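Local coordinates for nitrogenase molybdenum-iron protein alpha chain (Clostridium pasteurianum, PDB 4WES) that forms, with the beta chain, the molybdenum-iron component of nitrogenase, which reduces dinitrogen to ammonium on an iron-molybdenum cluster, at residues A[259-264]-A[284-289]; A[347-352]-A[425-430]; A[210-215]-A[237-242]; A[280-285]-A[420-425]. All blocks are in the same frame, centred on the assembly; numbering follows the deposited sequence. Where two conformers were deposited one is given.

From the N terminus, contact 3 comes first. It pairs strands 209-215 and 235-239 and closes a beta-alpha-beta loop over helix 221-232. Contact 1 follows in series. It closes the loop through helix 263-277 and strand 281-283, next to the cysteine ligand of the metal cluster. The first segment of contact 4, 280-285, shares Cys284 and Asn285 with contact 1; the contact closes a long loop to 420-425. Contact 2 crosses contact 4: its 347-352 segment lies inside that loop, and its 425-430 segment begins at the shared Ser425. Contacts 1, 3 and 4 reach one parallel sheet. Contact 2 joins helix 347-350 to the loop running on from contact 4 toward helix 430-433.

Contact 1 (A[259-264]-A[284-289]); sequences LVQCHR and CNFIGV. With ICS (iron-sulfur-molybdenum cluster with interstitial carbon), chain F.
Gln261 reaches across to the loop after strand 281-283 and grips it with both ends of its amide. Gln261 OE1 accepts from the backbone N of Phe286 at 2.9 Å, and its NE2 donates to Asn285 OD1 at 3.1 Å. The second bond is nearly straight (173°), with OD1 in the Gln261 amide plane. Gln261 CG is anti to the backbone N, and a bend at chi2 (64°) turns CD toward the loop. Asn285 OD1 also takes the Ile287 N-H in an Asx turn, and its two donors come from opposite faces of its plane. The tight part lies beside this amide. Cys284 SG sits 3.4 Å from Gln261 N and 3.7 Å from Leu259 CB, and Cys284 N donates to Val260 O at 2.9 Å. Packing is looser at the rim of the Phe286 ring, where Leu259 CD1 meets CZ at 4.0 Å. Asn285 is the partly exposed member of an otherwise buried contact. Cys262, the next residue after Gln261, binds iron FE1 through SG at 2.3 Å. Strand 257-260 lies between strands 209-215 and 281-283, helix 263-277 starts just after Cys262, and Thr295 of helix 289-303 packs on Cys284 and Phe286.

Contact 2 (A[347-352]-A[425-430]); sequences RSHTYM and SSYGGM. With ICS (iron-sulfur-molybdenum cluster with interstitial carbon), chain F.
His349 and Tyr427 meet tip to tip in a helix-loop contact of the nitrogenase component 1 fold, beside the iron-molybdenum cluster pocket. Here the short helix 347-350 faces the loop leading into helix 430-433. The polar part is one hydrogen bond between His349 ND1 and Tyr427 OH, 2.7 Å long and almost straight (176°). The other ring nitrogen, NE2, is bonded to Glu433, so the imidazole is held at both nitrogens. The aromatic part is rim to rim: the ring planes are 29° apart and neither ring covers the other. Met430 CA lies over one imidazole face, 3.6 Å from the His349 ring centroid, a CH-pi contact. The apolar part belongs to the Met430 side chain. It slides past His349 in the opposite direction. Met352 crosses it at about a right angle. Arg347, at the start of the helix, lines the cluster pocket, with sulfur S4B over one guanidinium face. Met430 SD lies 3.7 Å from both Ser348 CB and Met352 CE.

Contact 3 (A[210-215]-A[237-242]); sequences INVLGE and NATLTG
Asn211 CG is anti to its carbonyl carbon (chi1 -63°), while Asn237 CG is anti to its backbone N (chi1 179°). With these torsions the two side chains lie side by side, pointing the same way. Asn237 ND2 then donates to Asn211 OD1 at 2.9 Å, in the carbonyl plane and on a lone pair. The Asn211 amide is held at its other end too, since ND2 bonds to Ala252 O and Asn258 OD1. Next to this pair, strands 209-215 and 235-239 run parallel within a beta-alpha-beta unit. Val212 is bonded through both its backbone N and its O: Val212 N donates to Ala238 O at 3.0 Å, and Val212 O accepts from Leu240 N at 2.9 Å. Leu213 CD2 and Leu240 CD2 touch at 4.0 Å on one face. On the other face, Thr239 OG1 lies 3.8 Å from Val212 CB. Past Leu213 the register shifts by one residue in a beta bulge. Leu240 O accepts from Glu215 N at 3.1 Å and more weakly from Gly214 N. Gly242 N closes the pairing on Glu215 O at 2.9 Å, just after a cis peptide before Thr241. These bonds satisfy buried backbone groups as both strands turn a corner, at Gly214 and Leu240, close to the cluster ligand Cys262.

Contact 4 (A[280-285]-A[420-425]); sequences PWIKCN and AGVPLS
Ser425 N donates to Trp281 O at 2.8 Å in a nearly straight bond (168°). Two residues on from Trp281, Lys283 N donates to Pro423 O at 3.2 Å. Together they bracket Ile282 and Leu424 in a single beta bridge, which fastens a loop to the edge strand 281-283 of a parallel sheet. Pro423 is the centre of an inverse gamma turn, and its carbonyl accepts from the strand. That oxygen also lies 3.2 Å from Ile282 CA, a CA-H...O contact. The lysine chain leads away from the loop: its NZ bonds to Cys284 O and to the carbonyls of Val260 and Gln261. The Ile282 side chain carries apolar packing: CG2 meets Leu424 CD2 at 3.6 Å and Val422 CG1 at 3.9 Å. Helix 411-419 also touches Leu424, and helix 289-303 touches Val422 and Pro423. Pro423 CG rests against Lys283 O at 3.4 Å. Trp281 CG stands between the backbone N and the carbonyl carbon (chi1 62°), and one indole face turns to Ser425. The serine hydroxyl bonds to Glu274 of helix 263-277. Ser425 CA sits over the six-membered ring of Trp281, 3.6 Å from its centroid and 18° off the normal.

Contact 1 (A[259-264]-A[284-289])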
loop_
_atom_site.group_PDB
_atom_site.type_symbol
_atom_site.label_atom_id
_atom_site.label_comp_id
_atom_site.label_asym_id
_atom_site.label_seq_id
_atom_site.Cartn_x
_atom_site.Cartn_y
_atom_site.Cartn_z
ATOM N N LEU A 259 16.044 -30.366 -31.928
ATOM C CA LEU A 259 14.738 -30.680 -31.353
ATOM C C LEU A 259 13.810 -29.500 -31.681
ATOM O O LEU A 259 14.063 -28.401 -31.233
ATOM C CB LEU A 259 14.841 -30.860 -29.858
ATOM C CG LEU A 259 15.954 -31.756 -29.319
ATOM C CD1 LEU A 259 15.933 -31.790 -27.800
ATOM C CD2 LEU A 259 15.927 -33.141 -29.891
ATOM N N VAL A 260 12.709 -29.734 -32.358
ATOM C CA VAL A 260 11.821 -28.655 -32.774
ATOM C C VAL A 260 10.593 -28.617 -31.874
ATOM O O VAL A 260 9.716 -29.482 -31.969
ATOM C CB VAL A 260 11.444 -28.808 -34.257
ATOM C CG1 VAL A 260 10.370 -27.822 -34.671
ATOM C CG2 VAL A 260 12.676 -28.645 -35.145
ATOM N N GLN A 261 10.542 -27.624 -30.990
ATOM C CA GLN A 261 9.410 -27.442 -30.082
ATOM C C GLN A 261 8.285 -26.675 -30.806
ATOM O O GLN A 261 7.237 -27.238 -31.044
ATOM C CB GLN A 261 9.852 -26.734 -28.787
ATOM C CG GLN A 261 8.728 -26.455 -27.784
ATOM C CD GLN A 261 8.111 -27.701 -27.237
ATOM O OE1 GLN A 261 8.829 -28.626 -26.838
ATOM N NE2 GLN A 261 6.783 -27.725 -27.162
ATOM N N CYS A 262 8.547 -25.432 -31.175
ATOM C CA CYS A 262 7.609 -24.686 -32.000
ATOM C C CYS A 262 7.910 -24.940 -33.477
ATOM O O CYS A 262 8.888 -24.389 -34.020
ATOM C CB CYS A 262 7.680 -23.183 -31.733
ATOM S SG CYS A 262 6.586 -22.331 -32.855
ATOM N N HIS A 263 7.105 -25.781 -34.123
ATOM C CA HIS A 263 7.326 -26.033 -35.536
ATOM C C HIS A 263 7.192 -24.775 -36.381
ATOM O O HIS A 263 8.018 -24.495 -37.262
ATOM C CB HIS A 263 6.371 -27.120 -36.039
ATOM C CG HIS A 263 6.445 -27.340 -37.511
ATOM N ND1 HIS A 263 5.549 -26.778 -38.399
ATOM C CD2 HIS A 263 7.323 -28.053 -38.267
ATOM C CE1 HIS A 263 5.882 -27.142 -39.628
ATOM N NE2 HIS A 263 6.964 -27.907 -39.583
ATOM N N ARG A 264 6.118 -24.010 -36.175
ATOM C CA ARG A 264 5.807 -22.923 -37.064
ATOM C C ARG A 264 6.945 -21.902 -37.155
ATOM O O ARG A 264 7.295 -21.446 -38.245
ATOM C CB ARG A 264 4.499 -22.229 -36.593
ATOM C CG ARG A 264 4.029 -21.061 -37.429
ATOM C CD ARG A 264 3.573 -21.406 -38.831
ATOM N NE ARG A 264 4.662 -21.517 -39.801
ATOM C CZ ARG A 264 4.855 -22.493 -40.669
ATOM N NH1 ARG A 264 4.159 -23.611 -40.642
ATOM N NH2 ARG A 264 5.846 -22.363 -41.541
ATOM N N CYS A 284 9.798 -32.299 -31.179
ATOM C CA CYS A 284 9.767 -32.594 -29.744
ATOM C C CYS A 284 8.554 -31.905 -29.107
ATOM O O CYS A 284 7.963 -30.988 -29.678
ATOM C CB CYS A 284 11.029 -32.107 -29.025
ATOM S SG CYS A 284 11.290 -30.312 -29.005
ATOM N N ASN A 285 8.205 -32.353 -27.910
ATOM C CA ASN A 285 7.236 -31.615 -27.115
ATOM C C ASN A 285 7.556 -31.817 -25.657
ATOM O O ASN A 285 7.272 -32.865 -25.075
ATOM C CB ASN A 285 5.810 -32.059 -27.413
ATOM C CG ASN A 285 4.823 -31.219 -26.637
ATOM O OD1 ASN A 285 5.177 -30.166 -26.141
ATOM N ND2 ASN A 285 3.573 -31.664 -26.548
ATOM N N PHE A 286 8.113 -30.775 -25.056
ATOM C CA PHE A 286 8.472 -30.802 -23.644
ATOM C C PHE A 286 7.331 -30.325 -22.730
ATOM O O PHE A 286 7.564 -30.061 -21.560
ATOM C CB PHE A 286 9.735 -29.979 -23.383
ATOM C CG PHE A 286 10.986 -30.626 -23.886
ATOM C CD1 PHE A 286 11.558 -30.261 -25.101
ATOM C CD2 PHE A 286 11.617 -31.586 -23.126
ATOM C CE1 PHE A 286 12.716 -30.893 -25.538
ATOM C CE2 PHE A 286 12.780 -32.188 -23.569
ATOM C CZ PHE A 286 13.325 -31.837 -24.778
ATOM N N ILE A 287 6.097 -30.265 -23.244
ATOM C CA ILE A 287 4.963 -29.890 -22.412
ATOM C C ILE A 287 4.080 -31.121 -22.149
ATOM O O ILE A 287 3.688 -31.845 -23.075
ATOM C CB ILE A 287 4.186 -28.754 -23.083
ATOM C CG1 ILE A 287 5.120 -27.561 -23.295
ATOM C CG2 ILE A 287 3.016 -28.343 -22.220
ATOM C CD1 ILE A 287 4.701 -26.578 -24.357
ATOM N N GLY A 288 3.827 -31.381 -20.869
ATOM C CA GLY A 288 3.053 -32.515 -20.429
ATOM C C GLY A 288 3.892 -33.728 -20.168
ATOM O O GLY A 288 4.852 -33.996 -20.896
ATOM N N VAL A 289 3.519 -34.530 -19.187
ATOM C CA VAL A 289 4.301 -35.743 -18.882
ATOM C C VAL A 289 4.410 -36.617 -20.118
ATOM O O VAL A 289 5.496 -37.098 -20.460
ATOM C CB VAL A 289 3.639 -36.547 -17.747
ATOM C CG1 VAL A 289 4.337 -37.879 -17.532
ATOM C CG2 VAL A 289 3.674 -35.767 -16.437
HETATM FE FE1 ICS F . 5.886 -20.548 -31.616
HETATM MO MO1 ICS F . 2.253 -15.663 -28.250
HETATM FE FE2 ICS F . 4.889 -18.089 -31.789
HETATM FE FE3 ICS F . 5.870 -18.968 -29.462
HETATM FE FE4 ICS F . 3.622 -19.993 -30.441
HETATM FE FE5 ICS F . 2.255 -18.176 -29.218
HETATM FE FE6 ICS F . 3.559 -16.289 -30.510
HETATM FE FE7 ICS F . 4.476 -17.155 -28.247
HETATM C CX ICS F . 4.098 -18.162 -29.960
HETATM S S1A ICS F . 3.957 -19.929 -32.714
HETATM S S1B ICS F . 1.346 -16.401 -30.276
HETATM S S2A ICS F . 7.058 -18.633 -31.391
HETATM S S2B ICS F . 4.416 -16.035 -32.503
HETATM S S3A ICS F . 1.549 -20.271 -29.664
HETATM S S3B ICS F . 4.436 -15.013 -28.917
HETATM S S4A ICS F . 5.331 -21.170 -29.463
HETATM S S4B ICS F . 2.651 -17.650 -27.078
HETATM S S5A ICS F . 6.408 -17.950 -27.547
#

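Contact 2 (A[347-352]-A[425-430])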
loop_
_atom_site.group_PDB
_atom_site.type_symbol
_atom_site.label_atom_id
_atom_site.label_comp_id
_atom_site.label_asym_id
_atom_site.label_seq_id
_atom_site.Cartn_x
_atom_site.Cartn_y
_atom_site.Cartn_z
ATOM N N ARG A 347 1.009 -23.708 -29.450
ATOM C CA ARG A 347 0.631 -24.174 -28.109
ATOM C C ARG A 347 -0.760 -24.787 -28.018
ATOM O O ARG A 347 -1.034 -25.576 -27.117
ATOM C CB ARG A 347 0.823 -23.042 -27.097
ATOM C CG ARG A 347 2.302 -22.790 -26.861
ATOM C CD ARG A 347 2.505 -21.657 -25.879
ATOM N NE ARG A 347 3.942 -21.451 -25.688
ATOM C CZ ARG A 347 4.453 -20.480 -24.974
ATOM N NH1 ARG A 347 3.692 -19.662 -24.300
ATOM N NH2 ARG A 347 5.774 -20.354 -24.930
ATOM N N SER A 348 -1.647 -24.471 -28.969
ATOM C CA SER A 348 -2.945 -25.156 -29.019
ATOM C C SER A 348 -2.772 -26.651 -29.097
ATOM O O SER A 348 -3.616 -27.408 -28.615
ATOM C CB SER A 348 -3.773 -24.669 -30.215
ATOM O OG SER A 348 -3.799 -23.267 -30.241
ATOM N N HIS A 349 -1.696 -27.069 -29.786
ATOM C CA HIS A 349 -1.412 -28.475 -29.961
ATOM C C HIS A 349 -0.571 -29.029 -28.807
ATOM O O HIS A 349 -0.886 -30.068 -28.206
ATOM C CB HIS A 349 -0.695 -28.692 -31.289
ATOM C CG HIS A 349 -0.433 -30.121 -31.596
ATOM N ND1 HIS A 349 0.472 -30.524 -32.555
ATOM C CD2 HIS A 349 -0.962 -31.253 -31.061
ATOM C CE1 HIS A 349 0.465 -31.844 -32.598
ATOM N NE2 HIS A 349 -0.394 -32.308 -31.712
ATOM N N THR A 350 0.513 -28.322 -28.477
ATOM C CA THR A 350 1.461 -28.910 -27.527
ATOM C C THR A 350 0.887 -29.079 -26.112
ATOM O O THR A 350 1.353 -29.941 -25.385
ATOM C CB THR A 350 2.788 -28.167 -27.557
ATOM O OG1 THR A 350 2.537 -26.803 -27.278
ATOM C CG2 THR A 350 3.482 -28.363 -28.875
ATOM N N TYR A 351 -0.104 -28.253 -25.725
ATOM C CA TYR A 351 -0.750 -28.398 -24.421
ATOM C C TYR A 351 -1.808 -29.518 -24.341
ATOM O O TYR A 351 -2.300 -29.828 -23.261
ATOM C CB TYR A 351 -1.325 -27.032 -23.942
ATOM C CG TYR A 351 -0.239 -26.213 -23.283
ATOM C CD1 TYR A 351 -0.135 -26.192 -21.908
ATOM C CD2 TYR A 351 0.692 -25.501 -24.025
ATOM C CE1 TYR A 351 0.904 -25.535 -21.292
ATOM C CE2 TYR A 351 1.750 -24.817 -23.419
ATOM C CZ TYR A 351 1.857 -24.828 -22.046
ATOM O OH TYR A 351 2.894 -24.234 -21.389
ATOM N N MET A 352 -2.160 -30.112 -25.477
ATOM C CA MET A 352 -3.271 -31.070 -25.477
ATOM C C MET A 352 -2.998 -32.301 -24.634
ATOM O O MET A 352 -3.913 -32.795 -23.950
ATOM C CB MET A 352 -3.589 -31.493 -26.908
ATOM C CG MET A 352 -4.389 -30.433 -27.642
ATOM S SD MET A 352 -4.735 -30.901 -29.341
ATOM C CE MET A 352 -5.907 -29.619 -29.774
ATOM N N SER A 425 12.435 -35.288 -39.049
ATOM C CA SER A 425 12.040 -34.356 -40.111
ATOM C C SER A 425 10.569 -34.467 -40.432
ATOM O O SER A 425 10.178 -34.414 -41.580
ATOM C CB SER A 425 12.931 -34.579 -41.344
ATOM O OG SER A 425 14.295 -34.519 -40.933
ATOM N N SER A 426 9.741 -34.592 -39.402
ATOM C CA SER A 426 8.318 -34.739 -39.633
ATOM C C SER A 426 7.539 -34.115 -38.498
ATOM O O SER A 426 8.065 -33.845 -37.408
ATOM C CB SER A 426 7.964 -36.191 -39.837
ATOM O OG SER A 426 8.203 -36.905 -38.682
ATOM N N TYR A 427 6.263 -33.820 -38.771
ATOM C CA TYR A 427 5.337 -33.271 -37.776
ATOM C C TYR A 427 3.956 -33.632 -38.233
ATOM O O TYR A 427 3.531 -33.197 -39.310
ATOM C CB TYR A 427 5.477 -31.765 -37.683
ATOM C CG TYR A 427 4.532 -31.044 -36.719
ATOM C CD1 TYR A 427 4.142 -31.620 -35.515
ATOM C CD2 TYR A 427 4.055 -29.783 -37.014
ATOM C CE1 TYR A 427 3.330 -30.942 -34.638
ATOM C CE2 TYR A 427 3.233 -29.093 -36.136
ATOM C CZ TYR A 427 2.865 -29.676 -34.952
ATOM O OH TYR A 427 2.088 -28.959 -34.052
ATOM N N GLY A 428 3.251 -34.419 -37.429
ATOM C CA GLY A 428 1.917 -34.888 -37.815
ATOM C C GLY A 428 0.819 -33.858 -37.783
ATOM O O GLY A 428 -0.236 -34.084 -38.362
ATOM N N GLY A 429 1.012 -32.766 -37.043
ATOM C CA GLY A 429 0.031 -31.700 -36.974
ATOM C C GLY A 429 -1.001 -31.913 -35.885
ATOM O O GLY A 429 -1.128 -32.998 -35.293
ATOM N N MET A 430 -1.755 -30.867 -35.603
ATOM C CA MET A 430 -2.670 -30.866 -34.460
ATOM C C MET A 430 -3.893 -31.743 -34.653
ATOM O O MET A 430 -4.326 -32.410 -33.717
ATOM C CB MET A 430 -3.068 -29.429 -34.163
ATOM C CG MET A 430 -4.022 -29.294 -32.975
ATOM S SD MET A 430 -4.191 -27.607 -32.381
ATOM C CE MET A 430 -5.190 -26.870 -33.679
HETATM FE FE1 ICS F . 5.886 -20.548 -31.616
HETATM MO MO1 ICS F . 2.253 -15.663 -28.250
HETATM FE FE2 ICS F . 4.889 -18.089 -31.789
HETATM FE FE3 ICS F . 5.870 -18.968 -29.462
HETATM FE FE4 ICS F . 3.622 -19.993 -30.441
HETATM FE FE5 ICS F . 2.255 -18.176 -29.218
HETATM FE FE6 ICS F . 3.559 -16.289 -30.510
HETATM FE FE7 ICS F . 4.476 -17.155 -28.247
HETATM C CX ICS F . 4.098 -18.162 -29.960
HETATM S S1A ICS F . 3.957 -19.929 -32.714
HETATM S S1B ICS F . 1.346 -16.401 -30.276
HETATM S S2A ICS F . 7.058 -18.633 -31.391
HETATM S S2B ICS F . 4.416 -16.035 -32.503
HETATM S S3A ICS F . 1.549 -20.271 -29.664
HETATM S S3B ICS F . 4.436 -15.013 -28.917
HETATM S S4A ICS F . 5.331 -21.170 -29.463
HETATM S S4B ICS F . 2.651 -17.650 -27.078
HETATM S S5A ICS F . 6.408 -17.950 -27.547
#

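Contact 3 (A[210-215]-A[237-242])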
loop_
_atom_site.group_PDB
_atom_site.type_symbol
_atom_site.label_atom_id
_atom_site.label_comp_id
_atom_site.label_asym_id
_atom_site.label_seq_id
_atom_site.Cartn_x
_atom_site.Cartn_y
_atom_site.Cartn_z
ATOM N N ILE A 210 22.864 -31.399 -28.508
ATOM C CA ILE A 210 21.552 -31.151 -29.092
ATOM C C ILE A 210 21.299 -29.639 -29.062
ATOM O O ILE A 210 21.852 -28.914 -28.255
ATOM C CB ILE A 210 20.448 -31.903 -28.314
ATOM C CG1 ILE A 210 20.299 -31.395 -26.890
ATOM C CG2 ILE A 210 20.738 -33.384 -28.360
ATOM C CD1 ILE A 210 19.291 -30.244 -26.770
ATOM N N ASN A 211 20.395 -29.194 -29.937
ATOM C CA ASN A 211 19.814 -27.856 -29.830
ATOM C C ASN A 211 18.319 -27.987 -29.586
ATOM O O ASN A 211 17.699 -28.910 -30.089
ATOM C CB ASN A 211 19.946 -27.056 -31.104
ATOM C CG ASN A 211 21.375 -26.773 -31.523
ATOM O OD1 ASN A 211 22.269 -26.546 -30.693
ATOM N ND2 ASN A 211 21.597 -26.835 -32.848
ATOM N N VAL A 212 17.754 -27.041 -28.826
ATOM C CA VAL A 212 16.314 -26.892 -28.766
ATOM C C VAL A 212 15.913 -25.714 -29.635
ATOM O O VAL A 212 16.275 -24.574 -29.361
ATOM C CB VAL A 212 15.772 -26.737 -27.349
ATOM C CG1 VAL A 212 14.236 -26.761 -27.360
ATOM C CG2 VAL A 212 16.306 -27.816 -26.427
ATOM N N LEU A 213 15.243 -26.010 -30.736
ATOM C CA LEU A 213 14.840 -24.999 -31.706
ATOM C C LEU A 213 13.390 -24.552 -31.468
ATOM O O LEU A 213 12.502 -25.398 -31.264
ATOM C CB LEU A 213 14.942 -25.532 -33.128
ATOM C CG LEU A 213 16.320 -25.965 -33.650
ATOM C CD1 LEU A 213 16.220 -26.279 -35.130
ATOM C CD2 LEU A 213 17.388 -24.933 -33.357
ATOM N N GLY A 214 13.143 -23.250 -31.580
ATOM C CA GLY A 214 11.785 -22.739 -31.430
ATOM C C GLY A 214 11.303 -22.871 -30.003
ATOM O O GLY A 214 10.193 -23.361 -29.723
ATOM N N GLU A 215 12.135 -22.413 -29.094
ATOM C CA GLU A 215 11.854 -22.414 -27.673
ATOM C C GLU A 215 12.400 -21.114 -27.103
ATOM O O GLU A 215 13.590 -20.809 -27.293
ATOM C CB GLU A 215 12.488 -23.614 -26.989
ATOM C CG GLU A 215 12.494 -23.524 -25.491
ATOM C CD GLU A 215 11.140 -23.260 -24.872
ATOM O OE1 GLU A 215 11.077 -22.465 -23.905
ATOM O OE2 GLU A 215 10.142 -23.859 -25.354
ATOM N N ASN A 237 23.593 -27.502 -26.610
ATOM C CA ASN A 237 24.492 -26.600 -27.332
ATOM C C ASN A 237 23.913 -25.198 -27.492
ATOM O O ASN A 237 24.595 -24.208 -27.290
ATOM C CB ASN A 237 24.800 -27.240 -28.692
ATOM C CG ASN A 237 25.690 -26.385 -29.540
ATOM O OD1 ASN A 237 26.846 -26.126 -29.200
ATOM N ND2 ASN A 237 25.140 -25.886 -30.621
ATOM N N ALA A 238 22.640 -25.132 -27.880
ATOM C CA ALA A 238 21.956 -23.865 -28.044
ATOM C C ALA A 238 20.472 -24.093 -27.947
ATOM O O ALA A 238 19.966 -25.128 -28.367
ATOM C CB ALA A 238 22.263 -23.251 -29.403
ATOM N N THR A 239 19.781 -23.087 -27.432
ATOM C CA THR A 239 18.333 -22.972 -27.547
ATOM C C THR A 239 18.080 -21.730 -28.397
ATOM O O THR A 239 18.562 -20.620 -28.108
ATOM C CB THR A 239 17.663 -22.888 -26.187
ATOM O OG1 THR A 239 17.898 -24.137 -25.531
ATOM C CG2 THR A 239 16.156 -22.669 -26.293
ATOM N N LEU A 240 17.340 -21.915 -29.493
ATOM C CA LEU A 240 16.965 -20.803 -30.359
ATOM C C LEU A 240 15.548 -20.391 -30.029
ATOM O O LEU A 240 14.600 -21.082 -30.424
ATOM C CB LEU A 240 17.113 -21.170 -31.840
ATOM C CG LEU A 240 18.496 -20.882 -32.442
ATOM C CD1 LEU A 240 19.618 -21.557 -31.716
ATOM C CD2 LEU A 240 18.518 -21.177 -33.921
ATOM N N THR A 241 15.353 -19.294 -29.276
ATOM C CA THR A 241 16.338 -18.318 -28.833
ATOM C C THR A 241 16.242 -17.986 -27.326
ATOM O O THR A 241 16.849 -17.033 -26.873
ATOM C CB THR A 241 16.231 -17.015 -29.645
ATOM O OG1 THR A 241 14.876 -16.563 -29.557
ATOM C CG2 THR A 241 16.622 -17.213 -31.088
ATOM N N GLY A 242 15.484 -18.799 -26.560
ATOM C CA GLY A 242 15.287 -18.489 -25.156
ATOM C C GLY A 242 16.580 -18.506 -24.342
ATOM O O GLY A 242 17.347 -19.474 -24.383
#

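Contact 4 (A[280-285]-A[420-425])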
loop_
_atom_site.group_PDB
_atom_site.type_symbol
_atom_site.label_atom_id
_atom_site.label_comp_id
_atom_site.label_asym_id
_atom_site.label_seq_id
_atom_site.Cartn_x
_atom_site.Cartn_y
_atom_site.Cartn_z
ATOM N N PRO A 280 20.134 -33.677 -38.477
ATOM C CA PRO A 280 18.719 -34.066 -38.492
ATOM C C PRO A 280 17.948 -33.333 -37.426
ATOM O O PRO A 280 18.511 -32.801 -36.469
ATOM C CB PRO A 280 18.775 -35.564 -38.206
ATOM C CG PRO A 280 20.017 -35.746 -37.409
ATOM C CD PRO A 280 20.992 -34.718 -37.887
ATOM N N TRP A 281 16.631 -33.315 -37.585
ATOM C CA TRP A 281 15.764 -32.771 -36.545
ATOM C C TRP A 281 14.638 -33.736 -36.245
ATOM O O TRP A 281 14.238 -34.520 -37.098
ATOM C CB TRP A 281 15.222 -31.403 -36.899
ATOM C CG TRP A 281 14.345 -31.244 -38.115
ATOM C CD1 TRP A 281 14.759 -31.037 -39.403
ATOM C CD2 TRP A 281 12.913 -31.239 -38.152
ATOM N NE1 TRP A 281 13.675 -30.845 -40.224
ATOM C CE2 TRP A 281 12.529 -30.971 -39.477
ATOM C CE3 TRP A 281 11.918 -31.412 -37.181
ATOM C CZ2 TRP A 281 11.194 -30.902 -39.869
ATOM C CZ3 TRP A 281 10.610 -31.327 -37.567
ATOM C CH2 TRP A 281 10.264 -31.047 -38.885
ATOM N N ILE A 282 14.145 -33.678 -35.004
ATOM C CA ILE A 282 12.928 -34.366 -34.634
ATOM C C ILE A 282 11.987 -33.354 -34.054
ATOM O O ILE A 282 12.382 -32.389 -33.398
ATOM C CB ILE A 282 13.132 -35.511 -33.610
ATOM C CG1 ILE A 282 13.830 -35.036 -32.329
ATOM C CG2 ILE A 282 13.864 -36.667 -34.228
ATOM C CD1 ILE A 282 13.713 -36.044 -31.205
ATOM N N LYS A 283 10.687 -33.553 -34.308
ATOM C CA LYS A 283 9.705 -32.811 -33.527
ATOM C C LYS A 283 9.775 -33.251 -32.093
ATOM O O LYS A 283 9.864 -34.425 -31.809
ATOM C CB LYS A 283 8.305 -33.051 -34.104
ATOM C CG LYS A 283 7.205 -32.179 -33.474
ATOM C CD LYS A 283 7.353 -30.719 -33.886
ATOM C CE LYS A 283 6.414 -29.779 -33.137
ATOM N NZ LYS A 283 6.583 -29.801 -31.660
ATOM N N CYS A 284 9.798 -32.299 -31.179
ATOM C CA CYS A 284 9.767 -32.594 -29.744
ATOM C C CYS A 284 8.554 -31.905 -29.107
ATOM O O CYS A 284 7.963 -30.988 -29.678
ATOM C CB CYS A 284 11.029 -32.107 -29.025
ATOM S SG CYS A 284 11.290 -30.312 -29.005
ATOM N N ASN A 285 8.205 -32.353 -27.910
ATOM C CA ASN A 285 7.236 -31.615 -27.115
ATOM C C ASN A 285 7.556 -31.817 -25.657
ATOM O O ASN A 285 7.272 -32.865 -25.075
ATOM C CB ASN A 285 5.810 -32.059 -27.413
ATOM C CG ASN A 285 4.823 -31.219 -26.637
ATOM O OD1 ASN A 285 5.177 -30.166 -26.141
ATOM N ND2 ASN A 285 3.573 -31.664 -26.548
ATOM N N ALA A 420 9.943 -46.938 -36.651
ATOM C CA ALA A 420 9.754 -47.140 -35.219
ATOM C C ALA A 420 9.008 -45.989 -34.516
ATOM O O ALA A 420 8.820 -46.048 -33.312
ATOM C CB ALA A 420 11.095 -47.401 -34.551
ATOM N N GLY A 421 8.596 -44.957 -35.254
ATOM C CA GLY A 421 7.763 -43.884 -34.709
ATOM C C GLY A 421 8.510 -42.610 -34.332
ATOM O O GLY A 421 7.900 -41.682 -33.786
ATOM N N VAL A 422 9.802 -42.513 -34.636
ATOM C CA VAL A 422 10.546 -41.327 -34.267
ATOM C C VAL A 422 10.275 -40.262 -35.331
ATOM O O VAL A 422 10.404 -40.551 -36.529
ATOM C CB VAL A 422 12.048 -41.655 -34.187
ATOM C CG1 VAL A 422 12.857 -40.409 -33.878
ATOM C CG2 VAL A 422 12.314 -42.731 -33.142
ATOM N N PRO A 423 9.892 -39.038 -34.914
ATOM C CA PRO A 423 9.426 -38.019 -35.865
ATOM C C PRO A 423 10.602 -37.237 -36.469
ATOM O O PRO A 423 10.728 -36.014 -36.299
ATOM C CB PRO A 423 8.530 -37.137 -35.011
ATOM C CG PRO A 423 9.158 -37.213 -33.645
ATOM C CD PRO A 423 9.636 -38.646 -33.514
ATOM N N LEU A 424 11.490 -37.978 -37.145
ATOM C CA LEU A 424 12.613 -37.371 -37.852
ATOM C C LEU A 424 12.097 -36.564 -39.049
ATOM O O LEU A 424 11.436 -37.096 -39.941
ATOM C CB LEU A 424 13.614 -38.440 -38.290
ATOM C CG LEU A 424 14.597 -38.892 -37.226
ATOM C CD1 LEU A 424 15.177 -40.240 -37.538
ATOM C CD2 LEU A 424 15.721 -37.875 -37.055
ATOM N N SER A 425 12.435 -35.288 -39.049
ATOM C CA SER A 425 12.040 -34.356 -40.111
ATOM C C SER A 425 10.569 -34.467 -40.432
ATOM O O SER A 425 10.178 -34.414 -41.580
ATOM C CB SER A 425 12.931 -34.579 -41.344
ATOM O OG SER A 425 14.295 -34.519 -40.933
#